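Local coordinates for protein endonuclease V (Bacillus subtilis, PDB 3GA2) that probably repairs deaminated DNA as a magnesium-dependent endonuclease, nicking the strand at the second phosphodiester bond 3' to a deoxyinosine, at residues I62-A67 and E71-V76; L98-A103 and A133-K138; Q211-R214 and V219-A222. The protein carries 1 engineered substitution. All blocks are in the same frame, centred on the assembly; numbering follows the deposited sequence.

Contact 1 of 3, residues I62-A67 and E71-V76; sequences IIVIDA and EVIEKV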
ATOM      1  N   ILE A  62       3.307  10.172  -3.529  1.00 14.35           N
ATOM      2  CA  ILE A  62       3.418   9.970  -2.098  1.00 11.41           C
ATOM      3  C   ILE A  62       2.960  11.281  -1.481  1.00 13.74           C
ATOM      4  O   ILE A  62       3.482  12.348  -1.806  1.00 13.56           O
ATOM      5  CB  ILE A  62       4.868   9.673  -1.662  1.00 10.54           C
ATOM      6  CG1 ILE A  62       5.310   8.313  -2.210  1.00 14.58           C
ATOM      7  CG2 ILE A  62       4.970   9.683  -0.137  1.00 19.50           C
ATOM      8  CD1 ILE A  62       6.744   7.943  -1.866  1.00 13.94           C
ATOM      9  N   ILE A  63       1.959  11.196  -0.615  1.00 10.51           N
ATOM     10  CA  ILE A  63       1.426  12.368   0.060  1.00 10.41           C
ATOM     11  C   ILE A  63       1.739  12.199   1.536  1.00  6.74           C
ATOM     12  O   ILE A  63       1.343  11.205   2.135  1.00 11.62           O
ATOM     13  CB  ILE A  63      -0.102  12.462  -0.090  1.00  6.81           C
ATOM     14  CG1 ILE A  63      -0.489  12.345  -1.562  1.00  6.81           C
ATOM     15  CG2 ILE A  63      -0.596  13.773   0.500  1.00 13.23           C
ATOM     16  CD1 ILE A  63       0.067  13.453  -2.436  1.00  3.69           C
ATOM     17  N   VAL A  64       2.458  13.157   2.109  1.00  6.24           N
ATOM     18  CA  VAL A  64       2.816  13.104   3.518  1.00  5.43           C
ATOM     19  C   VAL A  64       1.951  14.089   4.287  1.00  7.83           C
ATOM     20  O   VAL A  64       1.841  15.250   3.902  1.00 13.13           O
ATOM     21  CB  VAL A  64       4.298  13.492   3.737  1.00  8.78           C
ATOM     22  CG1 VAL A  64       4.688  13.260   5.185  1.00  9.47           C
ATOM     23  CG2 VAL A  64       5.197  12.674   2.810  1.00 10.33           C
ATOM     24  N   ILE A  65       1.306  13.629   5.355  1.00  8.68           N
ATOM     25  CA  ILE A  65       0.496  14.537   6.152  1.00  9.34           C
ATOM     26  C   ILE A  65       1.013  14.580   7.583  1.00  9.22           C
ATOM     27  O   ILE A  65       1.756  13.698   8.010  1.00 11.51           O
ATOM     28  CB  ILE A  65      -1.001  14.131   6.178  1.00  8.94           C
ATOM     29  CG1 ILE A  65      -1.173  12.776   6.865  1.00 13.38           C
ATOM     30  CG2 ILE A  65      -1.555  14.082   4.749  1.00  9.13           C
ATOM     31  CD1 ILE A  65      -2.586  12.514   7.332  1.00 19.58           C
ATOM     32  N   ASP A  66       0.630  15.626   8.309  1.00 17.63           N
ATOM     33  CA  ASP A  66       1.011  15.782   9.708  1.00 11.23           C
ATOM     34  C   ASP A  66       0.044  14.864  10.439  1.00 11.65           C
ATOM     35  O   ASP A  66      -1.163  14.927  10.209  1.00 13.00           O
ATOM     36  CB  ASP A  66       0.811  17.239  10.141  1.00 23.94           C
ATOM     37  CG  ASP A  66       1.042  17.447  11.625  1.00 21.35           C
ATOM     38  OD1 ASP A  66       0.165  17.068  12.430  1.00 24.60           O
ATOM     39  OD2 ASP A  66       2.107  17.982  11.984  1.00 24.73           O
ATOM     40  N   ALA A  67       0.560  13.997  11.301  1.00 11.99           N
ATOM     41  CA  ALA A  67      -0.301  13.051  12.012  1.00 17.77           C
ATOM     42  C   ALA A  67      -1.428  13.682  12.825  1.00 15.96           C
ATOM     43  O   ALA A  67      -2.551  13.195  12.790  1.00 14.79           O
ATOM     44  CB  ALA A  67       0.545  12.157  12.919  1.00 10.71           C
ATOM     45  N   GLU A  71      -2.833  17.740   7.993  1.00 18.66           N
ATOM     46  CA  GLU A  71      -2.539  18.639   6.883  1.00 19.48           C
ATOM     47  C   GLU A  71      -1.395  18.104   6.028  1.00 16.59           C
ATOM     48  O   GLU A  71      -0.495  17.425   6.525  1.00 12.93           O
ATOM     49  CB  GLU A  71      -2.204  20.039   7.410  1.00 19.64           C
ATOM     50  CG  GLU A  71      -3.418  20.756   8.000  1.00 29.02           C
ATOM     51  CD  GLU A  71      -3.060  22.015   8.769  1.00 37.47           C
ATOM     52  OE1 GLU A  71      -2.149  22.746   8.331  1.00 38.60           O
ATOM     53  OE2 GLU A  71      -3.707  22.281   9.805  1.00 45.16           O
ATOM     54  N   VAL A  72      -1.440  18.413   4.738  1.00 15.41           N
ATOM     55  CA  VAL A  72      -0.417  17.963   3.804  1.00 14.66           C
ATOM     56  C   VAL A  72       0.852  18.784   3.999  1.00 17.33           C
ATOM     57  O   VAL A  72       0.817  20.014   3.962  1.00 12.83           O
ATOM     58  CB  VAL A  72      -0.906  18.113   2.352  1.00 14.94           C
ATOM     59  CG1 VAL A  72       0.174  17.678   1.385  1.00 12.98           C
ATOM     60  CG2 VAL A  72      -2.168  17.296   2.153  1.00  9.95           C
ATOM     61  N   ILE A  73       1.972  18.106   4.217  1.00 13.62           N
ATOM     62  CA  ILE A  73       3.230  18.806   4.417  1.00 17.80           C
ATOM     63  C   ILE A  73       4.207  18.585   3.280  1.00  9.77           C
ATOM     64  O   ILE A  73       5.159  19.343   3.122  1.00 13.60           O
ATOM     65  CB  ILE A  73       3.901  18.392   5.745  1.00 14.61           C
ATOM     66  CG1 ILE A  73       4.157  16.885   5.761  1.00 17.89           C
ATOM     67  CG2 ILE A  73       3.020  18.810   6.903  1.00 12.16           C
ATOM     68  CD1 ILE A  73       4.773  16.385   7.052  1.00 16.58           C
ATOM     69  N   GLU A  74       3.979  17.548   2.486  1.00 15.57           N
ATOM     70  CA  GLU A  74       4.865  17.267   1.367  1.00  7.98           C
ATOM     71  C   GLU A  74       4.213  16.366   0.320  1.00 15.08           C
ATOM     72  O   GLU A  74       3.422  15.477   0.641  1.00 14.93           O
ATOM     73  CB  GLU A  74       6.170  16.627   1.874  1.00 14.74           C
ATOM     74  CG  GLU A  74       7.130  16.202   0.761  1.00 14.58           C
ATOM     75  CD  GLU A  74       8.488  15.747   1.276  1.00 19.89           C
ATOM     76  OE1 GLU A  74       8.542  14.973   2.257  1.00 24.22           O
ATOM     77  OE2 GLU A  74       9.510  16.153   0.688  1.00 18.92           O
ATOM     78  N   LYS A  75       4.547  16.615  -0.941  1.00 17.17           N
ATOM     79  CA  LYS A  75       4.026  15.816  -2.040  1.00 16.25           C
ATOM     80  C   LYS A  75       5.140  15.584  -3.051  1.00 13.79           C
ATOM     81  O   LYS A  75       5.862  16.511  -3.419  1.00 13.72           O
ATOM     82  CB  LYS A  75       2.843  16.518  -2.720  1.00 21.90           C
ATOM     83  CG  LYS A  75       1.635  16.695  -1.819  1.00 28.66           C
ATOM     84  CD  LYS A  75       0.361  16.952  -2.608  1.00 37.70           C
ATOM     85  CE  LYS A  75       0.411  18.263  -3.363  1.00 45.11           C
ATOM     86  NZ  LYS A  75      -0.856  18.509  -4.105  1.00 47.40           N
ATOM     87  N   VAL A  76       5.299  14.336  -3.471  1.00  8.05           N
ATOM     88  CA  VAL A  76       6.317  13.983  -4.454  1.00 11.02           C
ATOM     89  C   VAL A  76       5.729  12.955  -5.390  1.00  9.46           C
ATOM     90  O   VAL A  76       4.698  12.354  -5.095  1.00 14.58           O
ATOM     91  CB  VAL A  76       7.579  13.356  -3.802  1.00 15.99           C
ATOM     92  CG1 VAL A  76       8.280  14.374  -2.925  1.00  5.79           C
ATOM     93  CG2 VAL A  76       7.190  12.116  -2.997  1.00 16.47           C
TER

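Contact 2 of 3, residues L98-A103 and A133-K138; sequences LIIEAA and AFFLGK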
ATOM      1  N   LEU A  98       9.282   2.625  -9.165  1.00 19.62           N
ATOM      2  CA  LEU A  98       8.683   3.955  -9.111  1.00 23.46           C
ATOM      3  C   LEU A  98       8.434   4.384  -7.667  1.00 21.10           C
ATOM      4  O   LEU A  98       8.558   5.563  -7.334  1.00 24.69           O
ATOM      5  CB  LEU A  98       7.365   3.991  -9.890  1.00 18.21           C
ATOM      6  CG  LEU A  98       7.514   4.018 -11.414  1.00 13.26           C
ATOM      7  CD1 LEU A  98       6.160   3.892 -12.080  1.00 15.50           C
ATOM      8  CD2 LEU A  98       8.196   5.315 -11.819  1.00 14.85           C
ATOM      9  N   ILE A  99       8.082   3.427  -6.813  1.00 13.39           N
ATOM     10  CA  ILE A  99       7.822   3.722  -5.407  1.00 14.38           C
ATOM     11  C   ILE A  99       9.097   4.185  -4.713  1.00 15.47           C
ATOM     12  O   ILE A  99       9.099   5.180  -3.981  1.00 14.89           O
ATOM     13  CB  ILE A  99       7.271   2.487  -4.668  1.00 18.30           C
ATOM     14  CG1 ILE A  99       5.966   2.041  -5.337  1.00 15.41           C
ATOM     15  CG2 ILE A  99       7.037   2.822  -3.188  1.00 11.33           C
ATOM     16  CD1 ILE A  99       5.367   0.758  -4.762  1.00 19.20           C
ATOM     17  N   ILE A 100      10.183   3.466  -4.961  1.00 14.86           N
ATOM     18  CA  ILE A 100      11.467   3.794  -4.366  1.00 20.85           C
ATOM     19  C   ILE A 100      11.944   5.154  -4.854  1.00 16.44           C
ATOM     20  O   ILE A 100      12.435   5.962  -4.071  1.00 19.78           O
ATOM     21  CB  ILE A 100      12.522   2.736  -4.727  1.00 21.50           C
ATOM     22  CG1 ILE A 100      12.005   1.348  -4.357  1.00 23.05           C
ATOM     23  CG2 ILE A 100      13.827   3.037  -4.003  1.00 25.90           C
ATOM     24  CD1 ILE A 100      11.555   1.233  -2.921  1.00 36.12           C
ATOM     25  N   GLU A 101      11.798   5.398  -6.152  1.00 19.98           N
ATOM     26  CA  GLU A 101      12.210   6.667  -6.740  1.00 19.23           C
ATOM     27  C   GLU A 101      11.525   7.843  -6.062  1.00 19.58           C
ATOM     28  O   GLU A 101      12.169   8.842  -5.728  1.00 16.40           O
ATOM     29  CB  GLU A 101      11.880   6.696  -8.233  1.00 24.63           C
ATOM     30  CG  GLU A 101      13.089   6.522  -9.129  1.00 34.26           C
ATOM     31  CD  GLU A 101      14.195   7.496  -8.783  1.00 41.52           C
ATOM     32  OE1 GLU A 101      13.919   8.716  -8.718  1.00 47.77           O
ATOM     33  OE2 GLU A 101      15.340   7.044  -8.573  1.00 32.89           O
ATOM     34  N   ALA A 102      10.215   7.718  -5.872  1.00 10.60           N
ATOM     35  CA  ALA A 102       9.422   8.762  -5.239  1.00 14.25           C
ATOM     36  C   ALA A 102       9.858   8.949  -3.791  1.00  9.64           C
ATOM     37  O   ALA A 102      10.094  10.071  -3.347  1.00 11.60           O
ATOM     38  CB  ALA A 102       7.933   8.398  -5.302  1.00 11.70           C
ATOM     39  N   ALA A 103       9.984   7.842  -3.066  1.00 17.11           N
ATOM     40  CA  ALA A 103      10.396   7.891  -1.667  1.00 22.26           C
ATOM     41  C   ALA A 103      11.744   8.597  -1.509  1.00 19.39           C
ATOM     42  O   ALA A 103      11.975   9.300  -0.521  1.00 17.45           O
ATOM     43  CB  ALA A 103      10.473   6.477  -1.096  1.00 18.35           C
ATOM     44  N   ALA A 133       7.922  -2.232   2.353  1.00 10.49           N
ATOM     45  CA  ALA A 133       8.420  -1.966   3.699  1.00 15.31           C
ATOM     46  C   ALA A 133       9.912  -2.228   3.845  1.00 14.45           C
ATOM     47  O   ALA A 133      10.619  -1.453   4.488  1.00 17.04           O
ATOM     48  CB  ALA A 133       7.651  -2.789   4.713  1.00 17.11           C
ATOM     49  N   PHE A 134      10.399  -3.313   3.254  1.00 17.18           N
ATOM     50  CA  PHE A 134      11.818  -3.622   3.364  1.00 13.77           C
ATOM     51  C   PHE A 134      12.678  -2.500   2.800  1.00 14.22           C
ATOM     52  O   PHE A 134      13.688  -2.131   3.397  1.00 21.88           O
ATOM     53  CB  PHE A 134      12.143  -4.940   2.662  1.00 24.06           C
ATOM     54  CG  PHE A 134      11.436  -6.123   3.248  1.00 12.74           C
ATOM     55  CD1 PHE A 134      10.268  -6.606   2.672  1.00 19.36           C
ATOM     56  CD2 PHE A 134      11.927  -6.743   4.387  1.00 16.79           C
ATOM     57  CE1 PHE A 134       9.592  -7.695   3.225  1.00 15.16           C
ATOM     58  CE2 PHE A 134      11.261  -7.832   4.950  1.00 19.16           C
ATOM     59  CZ  PHE A 134      10.092  -8.307   4.367  1.00 16.14           C
ATOM     60  N   PHE A 135      12.281  -1.944   1.661  1.00 20.27           N
ATOM     61  CA  PHE A 135      13.049  -0.858   1.068  1.00 13.83           C
ATOM     62  C   PHE A 135      12.954   0.426   1.888  1.00 18.16           C
ATOM     63  O   PHE A 135      13.954   1.113   2.101  1.00 16.10           O
ATOM     64  CB  PHE A 135      12.575  -0.560  -0.351  1.00 21.31           C
ATOM     65  CG  PHE A 135      12.963  -1.597  -1.360  1.00 17.67           C
ATOM     66  CD1 PHE A 135      12.197  -2.744  -1.532  1.00 18.35           C
ATOM     67  CD2 PHE A 135      14.073  -1.401  -2.178  1.00 21.71           C
ATOM     68  CE1 PHE A 135      12.524  -3.686  -2.512  1.00 12.82           C
ATOM     69  CE2 PHE A 135      14.413  -2.332  -3.160  1.00 18.05           C
ATOM     70  CZ  PHE A 135      13.634  -3.478  -3.328  1.00 12.82           C
ATOM     71  N   LEU A 136      11.747   0.745   2.345  1.00 16.40           N
ATOM     72  CA  LEU A 136      11.508   1.958   3.121  1.00 16.23           C
ATOM     73  C   LEU A 136      12.037   1.899   4.550  1.00  9.44           C
ATOM     74  O   LEU A 136      12.328   2.932   5.151  1.00 14.44           O
ATOM     75  CB  LEU A 136      10.008   2.273   3.158  1.00 16.90           C
ATOM     76  CG  LEU A 136       9.259   2.422   1.832  1.00 18.05           C
ATOM     77  CD1 LEU A 136       7.768   2.647   2.099  1.00 15.79           C
ATOM     78  CD2 LEU A 136       9.835   3.591   1.040  1.00  7.13           C
ATOM     79  N   GLY A 137      12.160   0.694   5.097  1.00 17.24           N
ATOM     80  CA  GLY A 137      12.638   0.558   6.466  1.00 14.89           C
ATOM     81  C   GLY A 137      11.672   1.213   7.450  1.00 19.31           C
ATOM     82  O   GLY A 137      12.054   1.619   8.547  1.00 18.46           O
ATOM     83  N   LYS A 138      10.410   1.322   7.052  1.00 19.36           N
ATOM     84  CA  LYS A 138       9.407   1.925   7.903  1.00 12.82           C
ATOM     85  C   LYS A 138       8.166   1.055   7.993  1.00 14.02           C
ATOM     86  O   LYS A 138       7.940   0.186   7.162  1.00 11.69           O
ATOM     87  CB  LYS A 138       9.009   3.306   7.363  1.00 15.52           C
ATOM     88  CG  LYS A 138      10.115   4.358   7.398  1.00  9.38           C
ATOM     89  CD  LYS A 138      10.489   4.750   8.830  1.00 14.44           C
ATOM     90  CE  LYS A 138      11.357   6.008   8.857  1.00 23.75           C
ATOM     91  NZ  LYS A 138      11.602   6.503  10.243  1.00 21.50           N
TER

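Contact 3 of 3, residues Q211-R214 and V219-A222; sequences QESR and VRLA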
ATOM      1  N   GLN A 211     -15.967  10.764   7.097  1.00 40.04           N
ATOM      2  CA  GLN A 211     -17.116  10.349   6.307  1.00 46.36           C
ATOM      3  C   GLN A 211     -17.210  11.079   4.973  1.00 50.94           C
ATOM      4  O   GLN A 211     -18.200  11.757   4.689  1.00 66.89           O
ATOM      5  CB  GLN A 211     -18.405  10.543   7.109  1.00 48.68           C
ATOM      6  CG  GLN A 211     -18.496   9.650   8.339  1.00 45.66           C
ATOM      7  CD  GLN A 211     -18.286   8.182   8.008  1.00 49.50           C
ATOM      8  OE1 GLN A 211     -19.039   7.591   7.229  1.00 53.13           O
ATOM      9  NE2 GLN A 211     -17.256   7.587   8.597  1.00 40.45           N
ATOM     10  N   GLU A 212     -16.172  10.929   4.157  1.00 45.65           N
ATOM     11  CA  GLU A 212     -16.116  11.556   2.840  1.00 33.91           C
ATOM     12  C   GLU A 212     -15.699  10.478   1.839  1.00 31.65           C
ATOM     13  O   GLU A 212     -16.111  10.492   0.679  1.00 32.35           O
ATOM     14  CB  GLU A 212     -15.083  12.686   2.839  1.00 36.55           C
ATOM     15  CG  GLU A 212     -15.474  13.901   2.014  1.00 53.25           C
ATOM     16  CD  GLU A 212     -16.463  14.804   2.734  1.00 57.37           C
ATOM     17  OE1 GLU A 212     -17.547  14.319   3.125  1.00 55.74           O
ATOM     18  OE2 GLU A 212     -16.152  16.004   2.905  1.00 59.27           O
ATOM     19  N   SER A 213     -14.875   9.546   2.310  1.00 28.67           N
ATOM     20  CA  SER A 213     -14.391   8.441   1.492  1.00 32.00           C
ATOM     21  C   SER A 213     -14.087   7.232   2.360  1.00 28.04           C
ATOM     22  O   SER A 213     -13.941   7.348   3.579  1.00 27.58           O
ATOM     23  CB  SER A 213     -13.124   8.843   0.739  1.00 30.72           C
ATOM     24  OG  SER A 213     -13.390   9.907  -0.158  1.00 59.74           O
ATOM     25  N   ARG A 214     -13.993   6.068   1.735  1.00 16.77           N
ATOM     26  CA  ARG A 214     -13.693   4.853   2.482  1.00 22.45           C
ATOM     27  C   ARG A 214     -12.184   4.660   2.601  1.00 17.36           C
ATOM     28  O   ARG A 214     -11.722   3.733   3.263  1.00 13.16           O
ATOM     29  CB  ARG A 214     -14.316   3.640   1.796  1.00 21.44           C
ATOM     30  CG  ARG A 214     -13.900   3.464   0.354  1.00 16.77           C
ATOM     31  CD  ARG A 214     -14.498   2.193  -0.223  1.00 21.12           C
ATOM     32  NE  ARG A 214     -14.098   2.000  -1.614  1.00 21.95           N
ATOM     33  CZ  ARG A 214     -13.809   0.821  -2.149  1.00 18.75           C
ATOM     34  NH1 ARG A 214     -13.872  -0.283  -1.410  1.00 16.96           N
ATOM     35  NH2 ARG A 214     -13.454   0.748  -3.419  1.00 12.84           N
ATOM     36  N   VAL A 219      -4.171   8.118   1.813  1.00 12.27           N
ATOM     37  CA  VAL A 219      -4.364   7.314   0.612  1.00 14.01           C
ATOM     38  C   VAL A 219      -5.340   7.965  -0.362  1.00 11.51           C
ATOM     39  O   VAL A 219      -5.139   7.910  -1.571  1.00 11.28           O
ATOM     40  CB  VAL A 219      -4.858   5.893   0.970  1.00  9.71           C
ATOM     41  CG1 VAL A 219      -4.954   5.038  -0.285  1.00 15.63           C
ATOM     42  CG2 VAL A 219      -3.902   5.248   1.964  1.00 13.78           C
ATOM     43  N   ARG A 220      -6.394   8.583   0.162  1.00 17.51           N
ATOM     44  CA  ARG A 220      -7.373   9.237  -0.699  1.00 17.69           C
ATOM     45  C   ARG A 220      -6.702  10.383  -1.459  1.00 21.64           C
ATOM     46  O   ARG A 220      -6.975  10.597  -2.641  1.00 16.79           O
ATOM     47  CB  ARG A 220      -8.539   9.782   0.128  1.00 18.96           C
ATOM     48  CG  ARG A 220      -9.589  10.505  -0.697  1.00 24.71           C
ATOM     49  CD  ARG A 220     -10.499  11.352   0.176  1.00 40.11           C
ATOM     50  NE  ARG A 220     -11.624  11.885  -0.592  1.00 54.02           N
ATOM     51  CZ  ARG A 220     -12.530  12.731  -0.111  1.00 53.29           C
ATOM     52  NH1 ARG A 220     -12.448  13.151   1.145  1.00 59.24           N
ATOM     53  NH2 ARG A 220     -13.523  13.151  -0.885  1.00 43.04           N
ATOM     54  N   LEU A 221      -5.824  11.117  -0.779  1.00 16.86           N
ATOM     55  CA  LEU A 221      -5.124  12.222  -1.419  1.00 15.75           C
ATOM     56  C   LEU A 221      -4.140  11.725  -2.477  1.00 12.77           C
ATOM     57  O   LEU A 221      -4.050  12.290  -3.563  1.00 15.55           O
ATOM     58  CB  LEU A 221      -4.403  13.083  -0.369  1.00 11.13           C
ATOM     59  CG  LEU A 221      -5.386  13.877   0.505  1.00 14.92           C
ATOM     60  CD1 LEU A 221      -4.651  14.692   1.553  1.00 16.77           C
ATOM     61  CD2 LEU A 221      -6.222  14.788  -0.395  1.00  9.11           C
ATOM     62  N   ALA A 222      -3.412  10.658  -2.173  1.00 14.58           N
ATOM     63  CA  ALA A 222      -2.454  10.126  -3.133  1.00 16.51           C
ATOM     64  C   ALA A 222      -3.185   9.643  -4.383  1.00 15.10           C
ATOM     65  O   ALA A 222      -2.748   9.894  -5.503  1.00 24.12           O
ATOM     66  CB  ALA A 222      -1.662   8.979  -2.510  1.00 13.50           C
TER

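Contact 1 of 3, residues I62-A67 and E71-V76
Val-64 and Glu-74 pair across two antiparallel strands whose short axes run 159° apart in direction and come within 4.5 Å. Backbone bonds fix the register: Val-64 N donates to Glu-74 O at 2.9 Å, Ile-62 and Val-76 exchange bonds through their N and O atoms, and Asp-66 N reaches Glu-71 O at 2.8 Å. Val-64 O receives two donors, Ile-73 N at 2.9 Å and, weakly, Glu-74 N at 3.4 Å.

Apolar contacts line both faces. Ile-63 bends at chi2 (-62°), which carries CD1 to within 3.5 Å of Lys-75 CD, while its CG2 faces the methyls of Val-72; it also packs on Leu-221 and Ala-222 of helix 217-235. Replacing Ile-63 by alanine would probably leave the Lys-75 methylenes and Val-72 without their apolar neighbour and open a gap against that helix. At the shifted register Ile-73 CD1 crosses to Val-64 CG1 at 3.6 Å.

Polar ends bond beyond the hairpin: Glu-74 runs alongside Val-64, its OE1 bonding Thr-108 OG1 and its OE2 Glu-107 N, and Lys-75 NZ salt-bridges Glu-225.

With Ile-73 and Glu-74 both opposite Val-64, this is a classic beta bulge, in the hairpin bordering the RNase H-like sheet.

Contact 2 of 3, residues L98-A103 and A133-K138
Ile-100 and Phe-135 bring two helices, 96-105 and 128-136, together on one face of the central sheet of this RNase H-like alpha/beta fold. That they share a face follows from a common neighbour: Ile-99 of the first helix and Leu-136 of the second both touch Phe-115 of strand 113-116. The backbones come close, with 7.3 Å between Ile-100 CA and Phe-135 CA and 7.7 Å between Ala-103 CA and Leu-136 CA. All four touching residues are buried, and the link consists of apolar packing.

Ile-100 gives up more area than any other residue here. Its chain folds at chi2 (-54°), swinging CD1 toward the second helix and across the base of the Phe-135 side chain. CD1 lies 3.3 Å from Phe-135 CB, a tight fit, and 3.5 Å from Phe-135 CG; the next ring atom, CD2, is 3.7 Å from the same methyl. The approach is oblique to the ring, and the two side chains cross at about a right angle. Phe-135 also packs edge-to-face with the ring of His-7, while Ile-100 touches Val-3. Backbone bonds between Met-1 and Ala-103 and between Phe-4 and Phe-135 further tie the N-terminal segment to both helices.

Leu-136 supplies the second point of contact. With CG anti to the carbonyl carbon (chi1 -56°), CD2 is brought to the first helix; the side chain also packs on Phe-113. The helix stops directly after this residue: Gly-137 has a positive phi of 63°, and its N closes the last turn on Ala-133 O at 2.7 Å. At this end of the interface the methyl of Ala-103 lets the leucine come in close, with Leu-136 CD2 3.6 Å from Ala-103 CB.

Contact 3 of 3, residues Q211-R214 and V219-A222
Ser-213 presses its hydroxyl over the guanidinium of Arg-220, and this is the close-packed part of a small surface contact that buries only 146 Å² in all. Ser-213 OG is 2.7 Å from Arg-220 NE and 3.0 Å from Arg-220 CZ, yet it sits over a face of the flat group, where the N-H bonds do not point. The angle is too poor for a hydrogen bond, and spacing this short leaves the fine detail doubtful. The hydroxyl instead donates weakly to the carbonyl of the preceding residue, Ser-213 OG to Glu-212 O at 2.9 Å. That carbonyl oxygen lies over the same guanidinium face, 4.0 Å above the plane and offset toward its rim, and may help to stabilise the positive charge. The methylenes of Glu-212 belong to the close part as well, CB and CG each 3.2 Å from Arg-220 NH1, possibly too near.

The arginine reaches the loop because it is fully stretched, with CG anti to its backbone N (chi1 179°) and the chain extended as far as NE. It projects from helix 217-235, the long C-terminal helix, toward the loop that follows helix 198-207. On this RNase H-like fold the helix lies against the sheet: Val-219 touches Leu-114 and Asp-116, the latter a predicted magnesium ligand, while Leu-221 and Ala-222 rest on Ile-63.

Toward solvent the looseness lies in the carboxylate of the exposed Glu-212. A bend at chi2 (79°) turns it aside, leaving Glu-212 OE2 5.0 Å from Arg-220 NH1; the two planes are 78° apart. Opposite charges are near, but their charged atoms do not meet. Further along the loop, Arg-214 turns to other parts of the chain, its NH1 bonding Lys-145 O.

Contact 1 lies between the other two and touches both, through neighbouring residues that face opposite sides of the sheet. Ile-62 CD1 packs 3.5 Å from Ala-103 N of contact 2, whereas Ile-63 CG1 packs 3.4 Å from Ala-222 CA of contact 3. Val-72 CG2 adds a second link to contact 3, 3.6 Å from Leu-221 CD1. Contacts 2 and 3 do not touch: their centres are 22 Å apart and their nearest atoms about 10 Å. The predicted magnesium ligands lie close to both contact 1 and contact 3: the Asp-46 side chain is about 7 Å from that of Ile-63 and about 8 Å from that of Arg-220, the Asp-116 side chain about 10 and 9 Å; contact 2 is remote from them.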